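Local coordinates for protein endoglucanase CEL5A (Eubacterium cellulosolvens, PDB 4AFM) that probably binds plant cell-wall glucans, xyloglucan among them, as a non-catalytic carbohydrate binding module attached to a family 5 endoglucanase, at residues A[4-9]-A[120-125]; A[29-34]-A[104-109]; A[42-47]-A[88-93]; A[52-57]-A[112-117]; A[69-74]-A[94-99]. All blocks are in the same frame, centred on the assembly; numbering follows the deposited sequence.

Contact 1. Residues A[4-9]-A[120-125]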
# COMPACT_ATOMS: atom_id res chain seq x y z
N ASP A 4 15.85 5.27 -2.16
CA ASP A 4 14.64 5.63 -1.34
C ASP A 4 13.33 5.40 -2.10
O ASP A 4 13.10 5.74 -3.30
CB ASP A 4 14.54 7.07 -1.01
CG ASP A 4 15.33 7.49 0.30
OD1 ASP A 4 16.29 6.77 0.68
OD2 ASP A 4 14.94 8.51 0.91
N ILE A 5 12.48 4.75 -1.39
CA ILE A 5 11.19 4.30 -1.97
C ILE A 5 10.12 5.06 -1.19
O ILE A 5 10.06 4.93 0.05
CB ILE A 5 11.09 2.83 -1.81
CG1 ILE A 5 12.27 2.10 -2.56
CG2 ILE A 5 9.75 2.38 -2.27
CD1 ILE A 5 12.40 0.64 -2.18
N VAL A 6 9.28 5.76 -1.87
CA VAL A 6 8.17 6.45 -1.22
C VAL A 6 7.00 5.48 -1.11
O VAL A 6 6.50 4.99 -2.17
CB VAL A 6 7.80 7.73 -1.94
CG1 VAL A 6 6.58 8.42 -1.27
CG2 VAL A 6 8.98 8.68 -2.05
N LEU A 7 6.61 5.12 0.09
CA LEU A 7 5.45 4.27 0.35
C LEU A 7 4.20 5.07 0.42
O LEU A 7 3.10 4.51 0.22
CB LEU A 7 5.68 3.47 1.66
CG LEU A 7 6.90 2.61 1.67
CD1 LEU A 7 7.00 1.80 2.97
CD2 LEU A 7 7.02 1.74 0.50
N PHE A 8 4.28 6.34 0.75
CA PHE A 8 3.13 7.24 0.84
C PHE A 8 3.64 8.65 0.87
O PHE A 8 4.61 8.95 1.63
CB PHE A 8 2.34 7.00 2.17
CG PHE A 8 1.23 7.99 2.36
CD1 PHE A 8 0.03 7.88 1.61
CD2 PHE A 8 1.38 9.08 3.21
CE1 PHE A 8 -0.94 8.84 1.77
CE2 PHE A 8 0.39 10.05 3.36
CZ PHE A 8 -0.81 9.89 2.64
N SER A 9 2.99 9.61 0.19
CA SER A 9 3.19 11.00 0.57
C SER A 9 1.86 11.72 0.30
O SER A 9 1.19 11.48 -0.72
CB SER A 9 4.41 11.60 -0.09
OG SER A 9 4.08 11.88 -1.37
N VAL A 120 0.15 11.79 9.06
CA VAL A 120 1.35 11.36 8.39
C VAL A 120 1.41 12.04 7.05
O VAL A 120 0.42 11.92 6.27
CB VAL A 120 1.33 9.82 8.30
CG1 VAL A 120 2.46 9.34 7.35
CG2 VAL A 120 1.48 9.17 9.68
N THR A 121 2.53 12.61 6.70
CA THR A 121 2.70 13.25 5.39
C THR A 121 3.62 12.49 4.47
O THR A 121 3.59 12.71 3.26
CB THR A 121 3.16 14.71 5.56
OG1 THR A 121 4.38 14.72 6.33
CG2 THR A 121 2.11 15.56 6.27
N LYS A 122 4.48 11.59 4.98
CA LYS A 122 5.39 10.84 4.11
C LYS A 122 5.85 9.59 4.82
O LYS A 122 6.12 9.64 6.03
CB LYS A 122 6.57 11.73 3.71
CG LYS A 122 7.31 11.14 2.54
CD LYS A 122 8.38 12.16 2.03
CE LYS A 122 8.90 11.75 0.69
NZ LYS A 122 9.88 12.73 0.07
N ILE A 123 5.97 8.51 4.10
CA ILE A 123 6.57 7.26 4.58
C ILE A 123 7.54 6.81 3.53
O ILE A 123 7.16 6.69 2.34
CB ILE A 123 5.52 6.16 4.83
CG1 ILE A 123 4.43 6.63 5.80
CG2 ILE A 123 6.18 4.90 5.31
CD1 ILE A 123 3.29 5.64 6.00
N VAL A 124 8.78 6.60 3.92
CA VAL A 124 9.81 6.12 2.95
C VAL A 124 10.53 4.96 3.50
O VAL A 124 10.75 4.79 4.74
CB VAL A 124 10.83 7.21 2.66
CG1 VAL A 124 10.18 8.40 2.07
CG2 VAL A 124 11.58 7.53 3.84
N ALA A 125 10.83 4.00 2.65
CA ALA A 125 11.78 2.90 2.95
C ALA A 125 13.07 3.25 2.29
O ALA A 125 13.13 3.57 1.09
CB ALA A 125 11.27 1.57 2.43
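The carbonyl oxygen of I123 is gripped by two successive amides of segment 4-9: L7 N donates to I123 O at 2.8 Å, and F8 N adds a second, weak bond to the same oxygen at 3.3 Å. Two residues facing one define a classic beta bulge, set here in the antiparallel pairing of strand 118-127 with the N-terminal chain. I123 N returns a bond to F8 O at 2.9 Å. On the far side of the bulge I5 and A125 make a regular hydrogen-bonded pair, with I5 N reaching A125 O at 2.8 Å.

The extra residue shifts the register by one as the chain turns a corner at L7. L7 and I123 cross at about a right angle, and I123 CG2 touches L7 CB and CD1, each at 4.0 Å. F8 CG is anti to its backbone N (chi1 175°); farther out, F8 CE2 comes 3.5 Å from V120 O, which lies at the ring edge near its plane. The other face of the pairing carries V6, S9, K122 and V124. There the extended chain of K122 passes V6 at about a right angle, CE meeting V6 CG2 at 4.1 Å, while its CG covers S9 CB.

V6 and S9 also form backbone hydrogen bonds with the second subunit, and I5 packs on F8 of that subunit. Sharing one acceptor between two donors thus lets the strand bend with neither amide lacking a partner, and the bent strand still offers a backbone edge to its dimer mate.

Contact 2. Residues A[29-34]-A[104-109]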
# COMPACT_ATOMS: atom_id res chain seq x y z
N GLU A 29 -0.85 0.39 6.26
CA GLU A 29 -0.77 -1.05 6.53
C GLU A 29 -0.37 -1.81 5.35
O GLU A 29 -0.91 -1.49 4.21
CB GLU A 29 -2.23 -1.57 6.97
CG GLU A 29 -2.66 -0.96 8.28
CD GLU A 29 -4.00 -1.42 8.54
OE1 GLU A 29 -5.03 -1.01 7.85
OE2 GLU A 29 -4.18 -1.98 9.61
N LEU A 30 0.33 -2.88 5.50
CA LEU A 30 0.64 -3.84 4.42
C LEU A 30 0.47 -5.20 4.92
O LEU A 30 0.73 -5.54 6.19
CB LEU A 30 2.07 -3.88 4.02
CG LEU A 30 2.53 -2.67 3.42
CD1 LEU A 30 4.13 -2.68 3.12
CD2 LEU A 30 2.06 -2.55 1.91
N GLN A 31 0.02 -6.16 4.15
CA GLN A 31 -0.05 -7.51 4.51
C GLN A 31 0.76 -8.32 3.47
O GLN A 31 0.22 -8.65 2.39
CB GLN A 31 -1.45 -7.94 4.54
CG GLN A 31 -2.08 -7.14 5.68
CD GLN A 31 -3.47 -7.59 6.10
OE1 GLN A 31 -3.86 -8.77 6.05
NE2 GLN A 31 -4.21 -6.63 6.61
N PRO A 32 2.01 -8.59 3.76
CA PRO A 32 2.88 -9.23 2.72
C PRO A 32 2.35 -10.47 2.11
O PRO A 32 2.56 -10.63 0.88
CB PRO A 32 4.20 -9.46 3.50
CG PRO A 32 4.19 -8.33 4.53
CD PRO A 32 2.78 -8.25 5.00
N PRO A 33 1.63 -11.35 2.73
CA PRO A 33 1.14 -12.57 2.05
C PRO A 33 0.11 -12.17 1.01
O PRO A 33 -0.12 -13.04 0.13
CB PRO A 33 0.45 -13.37 3.16
CG PRO A 33 1.19 -12.98 4.42
CD PRO A 33 1.38 -11.44 4.22
N TYR A 34 -0.49 -11.02 1.04
CA TYR A 34 -1.62 -10.69 0.17
C TYR A 34 -1.37 -9.54 -0.76
O TYR A 34 -2.29 -9.25 -1.66
CB TYR A 34 -2.88 -10.31 1.04
CG TYR A 34 -3.31 -11.50 1.84
CD1 TYR A 34 -3.84 -12.64 1.24
CD2 TYR A 34 -3.13 -11.55 3.20
CE1 TYR A 34 -4.23 -13.74 1.97
CE2 TYR A 34 -3.56 -12.64 3.97
CZ TYR A 34 -4.05 -13.73 3.33
OH TYR A 34 -4.49 -14.78 4.12
N LEU A 104 5.98 -13.18 7.94
CA LEU A 104 5.42 -11.89 8.36
C LEU A 104 4.05 -11.65 7.81
O LEU A 104 3.87 -11.63 6.55
CB LEU A 104 6.39 -10.81 7.93
CG LEU A 104 5.95 -9.37 8.29
CD1 LEU A 104 5.86 -9.15 9.80
CD2 LEU A 104 6.91 -8.37 7.64
N ASP A 105 3.05 -11.43 8.64
CA ASP A 105 1.65 -11.23 8.15
C ASP A 105 1.26 -9.80 8.03
O ASP A 105 0.29 -9.52 7.26
CB ASP A 105 0.69 -11.97 9.10
CG ASP A 105 0.74 -13.39 9.04
OD1 ASP A 105 0.60 -13.92 7.89
OD2 ASP A 105 0.86 -14.14 10.02
N TYR A 106 1.87 -8.86 8.73
CA TYR A 106 1.29 -7.53 8.84
C TYR A 106 2.36 -6.53 9.18
O TYR A 106 3.20 -6.80 10.11
CB TYR A 106 0.25 -7.58 10.01
CG TYR A 106 -0.40 -6.26 10.32
CD1 TYR A 106 -1.37 -5.72 9.47
CD2 TYR A 106 -0.01 -5.50 11.45
CE1 TYR A 106 -1.99 -4.53 9.77
CE2 TYR A 106 -0.62 -4.29 11.71
CZ TYR A 106 -1.61 -3.84 10.89
OH TYR A 106 -2.17 -2.61 11.26
N ILE A 107 2.32 -5.38 8.55
CA ILE A 107 3.09 -4.22 8.91
C ILE A 107 2.12 -3.10 9.08
O ILE A 107 1.30 -2.84 8.19
CB ILE A 107 4.11 -3.86 7.76
CG1 ILE A 107 5.09 -5.01 7.62
CG2 ILE A 107 4.82 -2.54 8.09
CD1 ILE A 107 5.94 -4.88 6.34
N GLY A 108 2.14 -2.36 10.18
CA GLY A 108 1.22 -1.26 10.39
C GLY A 108 1.92 -0.08 11.03
O GLY A 108 2.78 -0.26 11.94
N VAL A 109 1.55 1.13 10.68
CA VAL A 109 2.00 2.37 11.34
C VAL A 109 0.78 2.87 12.06
O VAL A 109 -0.27 3.11 11.40
CB VAL A 109 2.49 3.37 10.30
CG1 VAL A 109 2.80 4.70 10.98
CG2 VAL A 109 3.69 2.86 9.52
O HOH W 1 -1.63 -11.33 6.39
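E29, L30 and Q31 run antiparallel to Y106, I107 and G108, joining outermost strand 28-30 to strand 106-111 in the four-stranded sheet of this beta-sandwich module. The backbone bonds centre on one hydrogen-bonded pair: L30 N donates to I107 O and I107 N to L30 O, both at 2.9 Å.

The polar side-chain contact is made by the phenol. Y106 OH donates to E29 OE2 at 2.7 Å, using the anti lone pair of that oxygen, which lies in the ring plane at the ring's edge; the carboxylate itself stands almost perpendicular to the ring, at 88°. Y106 CG is anti to the backbone N (chi1 177°); the hydroxyl ends where a beta carbon on G108 would collide with it. K110 NZ bonds to the same hydroxyl, and E29 OE1 takes a hydrogen bond from T36 N of the second subunit, so the acid is held through both oxygens. A phenylalanine in place of Y106 would probably leave E29 OE2 without this donor and K110 without the phenol oxygen, the carboxylate then being held mainly through OE1.

Apolar contacts fill the other face, where L30 CB meets I107 CB at 4.3 Å. P32 CG extends that patch, lying 4.1 Å from L104 CD2 and close to I107 CD1.

A water donates to D105 O at 2.8 Å; its link onward to Q31 OE1 is weak and doubtful. Past it the chains meet through a proline ring, P33 CD resting 3.4 Å from L104 O.

Contact 3. Residues A[42-47]-A[88-93]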
# COMPACT_ATOMS: atom_id res chain seq x y z
N ASN A 42 14.32 -8.08 2.72
CA ASN A 42 15.60 -8.78 2.90
C ASN A 42 16.76 -7.81 2.86
O ASN A 42 17.83 -8.19 3.36
CB ASN A 42 15.81 -9.79 1.75
CG ASN A 42 14.85 -10.90 1.87
OD1 ASN A 42 15.04 -11.79 2.71
ND2 ASN A 42 13.85 -10.99 1.06
N LYS A 43 16.61 -6.64 2.32
CA LYS A 43 17.73 -5.66 2.39
C LYS A 43 17.81 -5.08 3.78
O LYS A 43 16.90 -5.16 4.57
CB LYS A 43 17.47 -4.56 1.36
CG LYS A 43 17.42 -5.13 -0.05
CD LYS A 43 17.48 -4.25 -1.29
CE LYS A 43 18.77 -3.46 -1.27
NZ LYS A 43 19.88 -4.23 -1.93
N ASN A 44 18.96 -4.42 4.08
CA ASN A 44 19.00 -3.65 5.29
C ASN A 44 18.28 -2.39 5.00
O ASN A 44 18.38 -1.88 3.84
CB ASN A 44 20.46 -3.35 5.67
CG ASN A 44 20.54 -2.99 7.10
OD1 ASN A 44 19.57 -3.08 7.93
ND2 ASN A 44 21.74 -2.49 7.48
N PHE A 45 17.30 -2.10 5.75
CA PHE A 45 16.45 -0.92 5.48
C PHE A 45 16.11 -0.16 6.73
O PHE A 45 16.30 -0.65 7.88
CB PHE A 45 15.14 -1.39 4.82
CG PHE A 45 14.22 -2.24 5.68
CD1 PHE A 45 13.33 -1.59 6.62
CD2 PHE A 45 14.19 -3.62 5.64
CE1 PHE A 45 12.58 -2.38 7.42
CE2 PHE A 45 13.45 -4.38 6.46
CZ PHE A 45 12.58 -3.75 7.38
N GLU A 46 15.66 1.07 6.52
CA GLU A 46 14.98 1.82 7.57
C GLU A 46 13.71 2.33 7.02
O GLU A 46 13.55 2.48 5.78
CB GLU A 46 15.80 2.98 8.10
CG GLU A 46 16.34 3.89 7.07
CD GLU A 46 17.33 4.89 7.65
OE1 GLU A 46 17.93 4.63 8.76
OE2 GLU A 46 17.48 5.93 6.93
N ILE A 47 12.74 2.52 7.90
CA ILE A 47 11.48 3.15 7.52
C ILE A 47 11.44 4.52 8.16
O ILE A 47 11.67 4.61 9.43
CB ILE A 47 10.32 2.25 7.99
CG1 ILE A 47 10.33 0.91 7.18
CG2 ILE A 47 8.95 2.97 7.82
CD1 ILE A 47 9.40 -0.10 7.70
N THR A 88 14.55 1.13 12.33
CA THR A 88 15.55 0.35 11.57
C THR A 88 15.25 -1.10 11.54
O THR A 88 14.61 -1.67 12.44
CB THR A 88 16.92 0.49 12.18
OG1 THR A 88 17.00 -0.19 13.44
CG2 THR A 88 17.30 2.01 12.43
N LYS A 89 15.77 -1.77 10.49
CA LYS A 89 15.54 -3.18 10.41
C LYS A 89 16.12 -3.91 11.63
O LYS A 89 15.52 -4.87 12.15
CB LYS A 89 16.18 -3.78 9.13
CG LYS A 89 16.00 -5.25 9.05
CD LYS A 89 16.58 -5.78 7.73
CE LYS A 89 16.30 -7.21 7.58
NZ LYS A 89 16.80 -7.72 6.23
N GLU A 90 17.29 -3.50 12.09
CA GLU A 90 17.84 -4.31 13.18
C GLU A 90 16.92 -4.07 14.45
O GLU A 90 16.74 -5.07 15.21
CB GLU A 90 19.26 -3.85 13.38
CG GLU A 90 20.30 -4.11 12.25
CD GLU A 90 20.14 -5.35 11.30
OE1 GLU A 90 20.42 -6.49 11.76
OE2 GLU A 90 19.84 -5.21 10.04
N GLN A 91 16.39 -2.91 14.70
CA GLN A 91 15.47 -2.75 15.81
C GLN A 91 14.22 -3.60 15.65
O GLN A 91 13.69 -4.26 16.53
CB GLN A 91 15.25 -1.28 15.82
CG GLN A 91 14.15 -0.89 16.64
CD GLN A 91 13.58 0.49 16.30
OE1 GLN A 91 13.52 1.05 15.16
NE2 GLN A 91 13.06 1.06 17.35
N ILE A 92 13.68 -3.61 14.41
CA ILE A 92 12.47 -4.38 14.11
C ILE A 92 12.79 -5.85 14.34
O ILE A 92 11.93 -6.56 14.91
CB ILE A 92 12.02 -4.10 12.63
CG1 ILE A 92 11.59 -2.65 12.46
CG2 ILE A 92 10.97 -5.04 12.23
CD1 ILE A 92 11.53 -2.17 10.97
N ALA A 93 13.90 -6.37 13.83
CA ALA A 93 14.22 -7.78 13.99
C ALA A 93 14.34 -8.17 15.48
O ALA A 93 13.89 -9.27 15.82
CB ALA A 93 15.54 -8.05 13.25
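A capping box formed by T88 and Q91 starts helix 89-96 exactly where T88, ending strand 84-88, pairs with E46, so strand pairing passes directly into helix. T88 OG1 accepts from Q91 N at 3.1 Å, and T88 N in turn donates to Q91 OE1 at 3.0 Å; T88 is the N-cap. The E46-T88 pair is antiparallel and non-hydrogen-bonded. One residue on, K89 N donates to F45 O at 2.9 Å, tying the first turn of the helix to strand 45-52.

K89 and F45 carry most of the remaining contact. F45 CG sits between its backbone N and carbonyl carbon (chi1 66°). K89 CB stands over the centre of one face of the F45 ring, 3.9 Å from the centroid and 11° off the normal, a CH-pi contact; the extended lysine chain then crosses the phenylalanine at about a right angle, with CD 3.7 Å from F45 CE2. I92 CD1 approaches the ring obliquely, 3.7 Å from F45 CE1, and also reaches I47. F39 meets the F45 ring edge-to-face.

The lysine is thus apolar along its length and polar at its tip. Its ammonium bonds to L41 O as well as to K43 O, and in the latter case K89 NZ lies 3.1 Å from K43 O, well above the carbonyl plane (64° out of it).

Contact 4. Residues A[52-57]-A[112-117]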
# COMPACT_ATOMS: atom_id res chain seq x y z
N SER A 52 2.98 14.14 12.69
CA SER A 52 2.78 15.04 13.86
C SER A 52 1.49 14.67 14.51
O SER A 52 0.61 14.01 13.92
CB SER A 52 2.87 16.43 13.48
OG SER A 52 1.86 16.85 12.70
N GLY A 53 1.24 15.15 15.75
CA GLY A 53 -0.04 15.16 16.37
C GLY A 53 -0.23 14.11 17.44
O GLY A 53 -1.10 14.24 18.29
N ALA A 54 0.53 13.02 17.37
CA ALA A 54 0.45 11.91 18.33
C ALA A 54 1.79 11.24 18.26
O ALA A 54 2.49 11.30 17.27
CB ALA A 54 -0.66 10.93 17.96
N ASP A 55 2.06 10.46 19.31
CA ASP A 55 3.20 9.55 19.22
C ASP A 55 2.90 8.38 18.30
O ASP A 55 1.72 8.07 18.06
CB ASP A 55 3.64 9.12 20.61
CG ASP A 55 4.33 10.31 21.36
OD1 ASP A 55 5.22 10.93 20.82
OD2 ASP A 55 3.67 10.60 22.45
N ILE A 56 3.92 7.81 17.72
CA ILE A 56 3.80 6.87 16.62
C ILE A 56 4.45 5.58 16.98
O ILE A 56 5.51 5.51 17.65
CB ILE A 56 4.39 7.49 15.34
CG1 ILE A 56 4.01 6.68 14.09
CG2 ILE A 56 5.90 7.67 15.45
CD1 ILE A 56 4.37 7.40 12.81
N VAL A 57 3.90 4.46 16.51
CA VAL A 57 4.55 3.14 16.59
C VAL A 57 4.49 2.45 15.24
O VAL A 57 3.61 2.70 14.43
CB VAL A 57 3.98 2.23 17.71
CG1 VAL A 57 4.21 2.85 19.07
CG2 VAL A 57 2.50 1.98 17.49
N LEU A 112 -0.52 6.53 18.87
CA LEU A 112 -0.99 6.44 20.26
C LEU A 112 -2.10 7.47 20.45
O LEU A 112 -2.23 8.43 19.66
CB LEU A 112 0.17 6.61 21.24
CG LEU A 112 1.32 5.62 21.06
CD1 LEU A 112 2.40 5.81 22.17
CD2 LEU A 112 0.92 4.21 20.90
N PRO A 113 -2.88 7.35 21.52
CA PRO A 113 -4.01 8.29 21.70
C PRO A 113 -3.54 9.71 21.80
O PRO A 113 -2.50 10.07 22.28
CB PRO A 113 -4.62 7.85 23.07
CG PRO A 113 -4.34 6.34 23.08
CD PRO A 113 -2.91 6.26 22.52
N SER A 114 -4.39 10.58 21.22
CA SER A 114 -4.18 12.05 21.27
C SER A 114 -5.49 12.76 21.07
O SER A 114 -6.46 12.19 20.57
CB SER A 114 -3.21 12.46 20.12
OG SER A 114 -3.86 12.37 18.85
N ALA A 115 -5.48 14.04 21.47
CA ALA A 115 -6.71 14.83 21.29
C ALA A 115 -6.96 15.26 19.84
O ALA A 115 -8.12 15.40 19.46
CB ALA A 115 -6.57 16.11 22.17
N ASP A 116 -5.87 15.48 19.10
CA ASP A 116 -5.94 16.06 17.78
C ASP A 116 -5.88 15.06 16.64
O ASP A 116 -6.20 15.45 15.50
CB ASP A 116 -4.86 17.15 17.57
CG ASP A 116 -3.47 16.63 17.62
OD1 ASP A 116 -3.23 15.57 18.29
OD2 ASP A 116 -2.62 17.18 16.98
N GLY A 117 -5.42 13.86 16.92
CA GLY A 117 -5.18 12.85 15.88
C GLY A 117 -3.82 13.02 15.33
O GLY A 117 -3.17 14.09 15.40
O HOH W 2 0.16 10.47 21.45
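The carbonyl of D55 receives L112 N from one side of its plane: the donor is tilted 34° out of it, yet the N-H points almost straight at the oxygen (172°), at 2.8 Å from L112 N to D55 O. The next flat group is the carboxylate of D116, whose OD2 comes within 3.3 Å of G53 CA. G53 has positive phi, and a beta carbon there would run into G117 O, so the close passage of the two loops depends on its lack of a side chain.

Small groups lie between these points. A54 CB is wedged between L112 O at 3.4 Å and S114 OG at 3.6 Å. S114 OG accepts from G117 N at 2.9 Å, an ST motif. A water spans the loops, accepting from D55 N at 2.9 Å and donating to P113 O at 2.8 Å. L112 CD1 touches D55 CB at 3.9 Å, while its CD2 meets V57 CG1, the two side chains crossing at about a right angle. D55 OD1 binds a glycerol, probably from the crystallisation liquor.

Both segments are connections between the two sheets. Segment 52-57 leads from strand 45-52 into strand 56-62, and the loop at 112-117 links strand 106-111 to strand 118-127. I56 packs on V109 within its own sheet and on V49 and M118 of the other, and beyond the loops P113 leans on F16 and W19.

Contact 5. Residues A[69-74]-A[94-99]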
# COMPACT_ATOMS: atom_id res chain seq x y z
N PRO A 69 3.47 -18.95 18.10
CA PRO A 69 2.68 -17.92 18.68
C PRO A 69 2.48 -16.66 17.80
O PRO A 69 3.28 -16.46 16.87
CB PRO A 69 3.54 -17.54 19.94
CG PRO A 69 4.92 -17.81 19.51
CD PRO A 69 4.82 -19.07 18.73
N GLN A 70 1.50 -15.93 18.13
CA GLN A 70 1.39 -14.58 17.58
C GLN A 70 2.56 -13.74 17.98
O GLN A 70 2.88 -13.67 19.20
CB GLN A 70 0.08 -13.97 18.07
CG GLN A 70 -0.02 -12.47 17.66
CD GLN A 70 -1.47 -11.95 17.70
OE1 GLN A 70 -2.19 -12.03 16.69
NE2 GLN A 70 -1.94 -11.52 18.83
N ILE A 71 3.19 -13.07 17.03
CA ILE A 71 4.20 -12.04 17.33
C ILE A 71 3.56 -10.72 17.14
O ILE A 71 2.88 -10.47 16.06
CB ILE A 71 5.40 -12.13 16.39
CG1 ILE A 71 6.10 -13.52 16.56
CG2 ILE A 71 6.39 -10.98 16.66
CD1 ILE A 71 7.18 -13.72 15.49
N TRP A 72 3.58 -9.82 18.12
CA TRP A 72 3.11 -8.43 17.94
C TRP A 72 4.29 -7.53 18.26
O TRP A 72 4.54 -7.20 19.49
CB TRP A 72 1.91 -8.18 18.81
CG TRP A 72 1.30 -6.79 18.60
CD1 TRP A 72 1.57 -5.69 19.39
CD2 TRP A 72 0.35 -6.41 17.58
NE1 TRP A 72 0.80 -4.61 18.93
CE2 TRP A 72 0.09 -5.01 17.84
CE3 TRP A 72 -0.27 -7.04 16.56
CZ2 TRP A 72 -0.85 -4.28 17.05
CZ3 TRP A 72 -1.17 -6.33 15.74
CH2 TRP A 72 -1.43 -4.94 16.02
N ALA A 73 5.09 -7.24 17.31
CA ALA A 73 6.45 -6.51 17.47
C ALA A 73 6.05 -5.00 17.42
O ALA A 73 6.13 -4.44 16.23
CB ALA A 73 7.44 -6.96 16.54
N GLN A 74 5.59 -4.40 18.42
CA GLN A 74 5.23 -3.00 18.51
C GLN A 74 6.51 -2.25 18.86
O GLN A 74 7.08 -2.52 20.00
CB GLN A 74 4.18 -2.81 19.46
CG GLN A 74 3.73 -1.45 19.66
CD GLN A 74 2.51 -1.44 20.45
OE1 GLN A 74 1.55 -2.17 20.35
NE2 GLN A 74 2.56 -0.52 21.42
N LYS A 94 14.89 -7.27 16.27
CA LYS A 94 15.01 -7.61 17.70
C LYS A 94 13.61 -7.76 18.30
O LYS A 94 13.33 -8.71 19.07
CB LYS A 94 15.75 -6.53 18.40
CG LYS A 94 15.80 -6.81 19.90
CD LYS A 94 16.56 -5.66 20.58
CE LYS A 94 16.72 -5.94 22.08
NZ LYS A 94 17.67 -4.91 22.64
N ALA A 95 12.69 -6.87 17.94
CA ALA A 95 11.30 -6.96 18.46
C ALA A 95 10.57 -8.13 17.87
O ALA A 95 9.74 -8.78 18.53
CB ALA A 95 10.56 -5.68 18.20
N TYR A 96 10.82 -8.48 16.61
CA TYR A 96 10.17 -9.58 15.94
C TYR A 96 10.70 -10.91 16.38
O TYR A 96 10.05 -11.94 16.22
CB TYR A 96 10.29 -9.37 14.40
CG TYR A 96 9.41 -10.28 13.57
CD1 TYR A 96 8.00 -10.07 13.54
CD2 TYR A 96 9.92 -11.27 12.80
CE1 TYR A 96 7.17 -10.87 12.79
CE2 TYR A 96 9.09 -12.07 12.03
CZ TYR A 96 7.72 -11.85 12.03
OH TYR A 96 6.89 -12.61 11.26
N GLY A 97 11.93 -10.96 17.00
CA GLY A 97 12.52 -12.19 17.46
C GLY A 97 13.45 -12.72 16.46
O GLY A 97 14.09 -13.77 16.82
N SER A 98 13.57 -12.22 15.26
CA SER A 98 14.55 -12.66 14.24
C SER A 98 14.44 -11.70 13.09
O SER A 98 13.55 -10.89 13.01
CB SER A 98 14.32 -14.04 13.72
OG SER A 98 13.13 -14.07 12.91
N ASP A 99 15.38 -11.85 12.16
CA ASP A 99 15.28 -11.08 10.92
C ASP A 99 14.78 -12.03 9.82
O ASP A 99 14.98 -11.67 8.64
CB ASP A 99 16.60 -10.41 10.44
CG ASP A 99 17.71 -11.42 10.24
OD1 ASP A 99 17.51 -12.61 10.41
OD2 ASP A 99 18.83 -10.96 9.86
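I71 CD1 lies over one face of the Y96 ring, 4.0 Å from its centroid and 15° off the normal, a CH-pi contact offset toward the rim. The other branch of the isoleucine adds to it: I71 CG2 reaches Y96 CD1 at 3.6 Å, and I71 CD1 also touches Y96 O at 3.5 Å. Beside this pair A73 CB packs on A95 CB at 3.8 Å and comes to the edge of the tyrosine ring. An alanine in place of I71 would probably open a gap over that ring face, since both CG2 and CD1 would be gone.

The next shell positions the ring: its hydroxyl is hydrogen-bonded to D103 OD1, and S98 O lies in the ring plane at the edge. Y96 CG is anti to its backbone N (chi1 -167°). W72 points away from the helix, its NE1 donating to Q74 OE1 at 2.9 Å; this exposed indole, near W24, is consistent with a glycan-binding surface.

Strand 71-75 is outermost in its sheet: the end of helix 89-96 covers the face bearing I71 and A73, while strand 56-62 pairs with the strand through I71-R62 and A73-F60 backbone bonds.

Overall arrangement
The five contacts trace one beta sandwich with a single helix packed on it. Contact 1 encloses the other four along the chain and shares a sheet with contact 3, where I123 CG2 meets I47 CG2 at 4.2 Å. Contacts 2, 4 and 5 share the four-stranded sheet: V109 CG1 touches I56 CD1 at 3.6 Å, and Y96 OH lies 3.3 Å from L104 CA. Contacts 3 and 5 use the two ends of helix 89-96, their centres about 13 Å apart, whereas the centres of contacts 1 and 5 lie about 23 Å apart on opposite sides of the chain's centre. Contacts 1 and 2 both reach the second subunit; if glycan binds beside strand 71-75, contact 5 would probably border that surface.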